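Uncharacterized ABC transporter solute-binding protein yclQ (Bacillus subtilis subsp. subtilis str. 168, PDB 3GFV) binds petrobactin, iron-free or ferric, and its precursor 3,4-dihydroxybenzoic acid, serving as the solute-binding component of the YclNOPQ ABC transporter that takes up ferric-petrobactin. Local coordinates at residues Lys62-Ser70 and Ala272-Ser283. Numbering follows the deposited sequence.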
loop_
_atom_site.group_PDB
_atom_site.type_symbol
_atom_site.label_atom_id
_atom_site.label_comp_id
_atom_site.label_asym_id
_atom_site.label_seq_id
_atom_site.Cartn_x
_atom_site.Cartn_y
_atom_site.Cartn_z
ATOM N N LYS A 62 -9.387 12.664 4.805
ATOM C CA LYS A 62 -10.520 11.739 4.772
ATOM C C LYS A 62 -11.249 11.686 3.440
ATOM O O LYS A 62 -12.291 11.044 3.341
ATOM C CB LYS A 62 -11.525 12.076 5.878
ATOM C CG LYS A 62 -10.954 11.977 7.297
ATOM C CD LYS A 62 -12.057 12.183 8.318
ATOM C CE LYS A 62 -11.491 12.398 9.703
ATOM N NZ LYS A 62 -12.577 12.312 10.721
ATOM N N GLN A 63 -10.717 12.364 2.430
ATOM C CA GLN A 63 -11.405 12.446 1.133
ATOM C C GLN A 63 -11.935 11.088 0.677
ATOM O O GLN A 63 -13.121 10.951 0.355
ATOM C CB GLN A 63 -10.498 13.035 0.062
ATOM C CG GLN A 63 -11.209 13.199 -1.268
ATOM C CD GLN A 63 -10.251 13.377 -2.423
ATOM O OE1 GLN A 63 -10.368 14.334 -3.193
ATOM N NE2 GLN A 63 -9.289 12.457 -2.551
ATOM N N VAL A 64 -11.048 10.093 0.635
ATOM C CA VAL A 64 -11.435 8.710 0.407
ATOM C C VAL A 64 -10.688 7.808 1.373
ATOM O O VAL A 64 -9.472 7.941 1.543
ATOM C CB VAL A 64 -11.159 8.248 -1.057
ATOM C CG1 VAL A 64 -12.216 8.787 -1.982
ATOM C CG2 VAL A 64 -9.784 8.704 -1.514
ATOM N N LEU A 65 -11.419 6.903 2.020
ATOM C CA LEU A 65 -10.813 5.980 2.975
ATOM C C LEU A 65 -11.108 4.545 2.620
ATOM O O LEU A 65 -12.264 4.189 2.359
ATOM C CB LEU A 65 -11.345 6.248 4.392
ATOM C CG LEU A 65 -10.761 7.397 5.205
ATOM C CD1 LEU A 65 -11.603 7.624 6.459
ATOM C CD2 LEU A 65 -9.312 7.111 5.576
ATOM N N PRO A 66 -10.069 3.701 2.609
ATOM C CA PRO A 66 -10.322 2.271 2.423
ATOM C C PRO A 66 -11.245 1.772 3.532
ATOM O O PRO A 66 -11.204 2.311 4.649
ATOM C CB PRO A 66 -8.932 1.650 2.575
ATOM C CG PRO A 66 -7.982 2.751 2.260
ATOM C CD PRO A 66 -8.637 4.003 2.767
ATOM N N LYS A 67 -12.034 0.743 3.238
ATOM C CA LYS A 67 -13.055 0.275 4.161
ATOM C C LYS A 67 -12.481 -0.075 5.528
ATOM O O LYS A 67 -13.093 0.229 6.545
ATOM C CB LYS A 67 -13.811 -0.928 3.597
ATOM C CG LYS A 67 -14.992 -1.339 4.475
ATOM C CD LYS A 67 -15.590 -2.681 4.076
ATOM C CE LYS A 67 -16.480 -3.224 5.194
ATOM N NZ LYS A 67 -17.167 -4.494 4.819
ATOM N N TYR A 68 -11.322 -0.726 5.538
ATOM C CA TYR A 68 -10.726 -1.167 6.793
ATOM C C TYR A 68 -10.373 0.012 7.693
ATOM O O TYR A 68 -10.201 -0.180 8.893
ATOM C CB TYR A 68 -9.516 -2.109 6.576
ATOM C CG TYR A 68 -8.183 -1.452 6.250
ATOM C CD1 TYR A 68 -7.144 -1.447 7.168
ATOM C CD2 TYR A 68 -7.959 -0.861 5.012
ATOM C CE1 TYR A 68 -5.915 -0.865 6.869
ATOM C CE2 TYR A 68 -6.743 -0.272 4.705
ATOM C CZ TYR A 68 -5.723 -0.278 5.638
ATOM O OH TYR A 68 -4.524 0.315 5.336
ATOM N N LEU A 69 -10.298 1.217 7.124
ATOM C CA LEU A 69 -9.975 2.423 7.907
ATOM C C LEU A 69 -11.177 3.324 8.181
ATOM O O LEU A 69 -11.016 4.467 8.615
ATOM C CB LEU A 69 -8.876 3.233 7.204
ATOM C CG LEU A 69 -7.515 2.530 7.165
ATOM C CD1 LEU A 69 -6.526 3.197 6.227
ATOM C CD2 LEU A 69 -6.961 2.469 8.602
ATOM N N SER A 70 -12.381 2.818 7.946
ATOM C CA SER A 70 -13.596 3.659 8.071
ATOM C C SER A 70 -13.824 4.238 9.469
ATOM O O SER A 70 -14.486 5.262 9.626
ATOM C CB SER A 70 -14.845 2.888 7.618
ATOM O OG SER A 70 -15.002 1.700 8.375
ATOM N N ALA A 272 -9.325 -0.104 -3.144
ATOM C CA ALA A 272 -9.084 1.035 -2.246
ATOM C C ALA A 272 -7.843 0.828 -1.363
ATOM O O ALA A 272 -7.001 1.717 -1.237
ATOM C CB ALA A 272 -10.332 1.327 -1.385
ATOM N N THR A 273 -7.716 -0.349 -0.763
ATOM C CA THR A 273 -6.546 -0.632 0.058
ATOM C C THR A 273 -5.265 -0.667 -0.772
ATOM O O THR A 273 -4.252 -0.074 -0.400
ATOM C CB THR A 273 -6.738 -1.946 0.828
ATOM O OG1 THR A 273 -7.822 -1.779 1.746
ATOM C CG2 THR A 273 -5.471 -2.332 1.604
ATOM N N TRP A 274 -5.313 -1.340 -1.926
ATOM C CA TRP A 274 -4.115 -1.493 -2.742
ATOM C C TRP A 274 -3.634 -0.192 -3.376
ATOM O O TRP A 274 -2.420 0.042 -3.484
ATOM C CB TRP A 274 -4.310 -2.582 -3.811
ATOM C CG TRP A 274 -4.236 -3.959 -3.252
ATOM C CD1 TRP A 274 -5.154 -4.570 -2.448
ATOM C CD2 TRP A 274 -3.182 -4.905 -3.450
ATOM N NE1 TRP A 274 -4.737 -5.846 -2.136
ATOM C CE2 TRP A 274 -3.512 -6.061 -2.710
ATOM C CE3 TRP A 274 -1.973 -4.876 -4.156
ATOM C CZ2 TRP A 274 -2.690 -7.200 -2.685
ATOM C CZ3 TRP A 274 -1.153 -6.003 -4.127
ATOM C CH2 TRP A 274 -1.522 -7.149 -3.397
ATOM N N TYR A 275 -4.583 0.667 -3.752
ATOM C CA TYR A 275 -4.256 1.921 -4.420
ATOM C C TYR A 275 -3.992 3.081 -3.443
ATOM O O TYR A 275 -3.059 3.860 -3.638
ATOM C CB TYR A 275 -5.368 2.288 -5.403
ATOM C CG TYR A 275 -5.051 3.521 -6.207
ATOM C CD1 TYR A 275 -4.074 3.487 -7.196
ATOM C CD2 TYR A 275 -5.716 4.712 -5.972
ATOM C CE1 TYR A 275 -3.781 4.615 -7.951
ATOM C CE2 TYR A 275 -5.430 5.846 -6.720
ATOM C CZ TYR A 275 -4.455 5.787 -7.705
ATOM O OH TYR A 275 -4.159 6.914 -8.449
ATOM N N LEU A 276 -4.781 3.174 -2.382
ATOM C CA LEU A 276 -4.670 4.323 -1.471
ATOM C C LEU A 276 -3.778 4.016 -0.288
ATOM O O LEU A 276 -3.312 4.925 0.398
ATOM C CB LEU A 276 -6.031 4.695 -0.912
ATOM C CG LEU A 276 -7.070 5.043 -1.981
ATOM C CD1 LEU A 276 -8.443 5.221 -1.344
ATOM C CD2 LEU A 276 -6.645 6.268 -2.791
ATOM N N SER A 277 -3.559 2.738 -0.021
ATOM C CA SER A 277 -2.846 2.378 1.204
ATOM C C SER A 277 -1.716 1.392 0.916
ATOM O O SER A 277 -1.059 1.476 -0.116
ATOM C CB SER A 277 -3.812 1.820 2.251
ATOM O OG SER A 277 -3.149 1.679 3.519
ATOM N N GLY A 278 -1.495 0.457 1.830
ATOM C CA GLY A 278 -0.379 -0.463 1.707
ATOM C C GLY A 278 0.832 -0.014 2.520
ATOM O O GLY A 278 0.995 1.173 2.801
ATOM N N GLY A 279 1.678 -0.972 2.887
ATOM C CA GLY A 279 2.942 -0.670 3.539
ATOM C C GLY A 279 2.837 -0.618 5.047
ATOM O O GLY A 279 3.832 -0.331 5.693
ATOM N N GLY A 280 1.657 -0.918 5.591
ATOM C CA GLY A 280 1.448 -0.957 7.030
ATOM C C GLY A 280 1.186 -2.358 7.548
ATOM O O GLY A 280 0.997 -3.293 6.780
ATOM N N LEU A 281 1.181 -2.526 8.867
ATOM C CA LEU A 281 1.005 -3.867 9.427
ATOM C C LEU A 281 -0.359 -4.464 9.058
ATOM O O LEU A 281 -0.467 -5.649 8.782
ATOM C CB LEU A 281 1.171 -3.854 10.950
ATOM C CG LEU A 281 2.525 -3.378 11.482
ATOM C CD1 LEU A 281 2.484 -3.350 13.014
ATOM C CD2 LEU A 281 3.703 -4.235 10.983
ATOM N N GLU A 282 -1.405 -3.647 9.034
ATOM C CA GLU A 282 -2.727 -4.188 8.738
ATOM C C GLU A 282 -2.908 -4.413 7.245
ATOM O O GLU A 282 -3.382 -5.467 6.824
ATOM C CB GLU A 282 -3.829 -3.264 9.249
ATOM C CG GLU A 282 -3.725 -3.037 10.753
ATOM C CD GLU A 282 -4.832 -2.187 11.346
ATOM O OE1 GLU A 282 -5.544 -1.509 10.591
ATOM O OE2 GLU A 282 -4.973 -2.208 12.602
ATOM N N SER A 283 -2.530 -3.420 6.447
ATOM C CA SER A 283 -2.705 -3.546 5.003
ATOM C C SER A 283 -1.867 -4.713 4.464
ATOM O O SER A 283 -2.341 -5.468 3.617
ATOM C CB SER A 283 -2.422 -2.226 4.259
ATOM O OG SER A 283 -1.241 -1.580 4.700
HETATM O O HOH W 1 -8.099 -0.306 11.005
#
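Tyr68 reaches from the 3-10 turn of 62-70 into the angle between helix 271-276 and helix 281-296, a worked example of one aromatic side chain joining a loop to two helices at once. With CG lodged between the backbone N and the carbonyl carbon (chi1 81°), its ring extends toward the 272-283 segment and ends at Ser277, whose OG donates to Tyr68 OH over 2.7 Å, near the plane of the ring. The phenol oxygen also bonds to the carboxylate of Asp46, as does Ser283 OG, so Asp46 holds the hydroxyls of Tyr68 and Ser283 together. Packing is dense here: Leu69 CG lies over the centre of one ring face, Thr273 OG1 comes obliquely to 3.4 Å from Tyr68 CD2, and Ser283 CB stands 3.5 Å from Tyr68 OH. Thr273 OG1 itself is bonded to Asp270.

Pro66 continues the close fit, its CB 4.2 Å from Ala272 CB and its CG against Leu276 CB. Beyond it, Val64 CG2 meets Leu276 CD1 at 3.7 Å, the two side chains crossing at about a right angle.

The other margin is looser and wetter. Glu282 brings OE1 to the ring edge, no nearer than 3.8 Å to Tyr68 CD1, with carboxylate and ring planes 61° apart; a water lies within hydrogen-bonding distance of this oxygen and of Tyr68 O.

Within the periplasmic-binding fold, the loop between strands 57-60 and 78-79 thus packs on the end of helix 271-276 and the first turn of helix 281-296, which Gly278 to Gly280, the last at the N-cap, join, while helix 42-50 supplies Asp46 and lays Phe42 against Ser277.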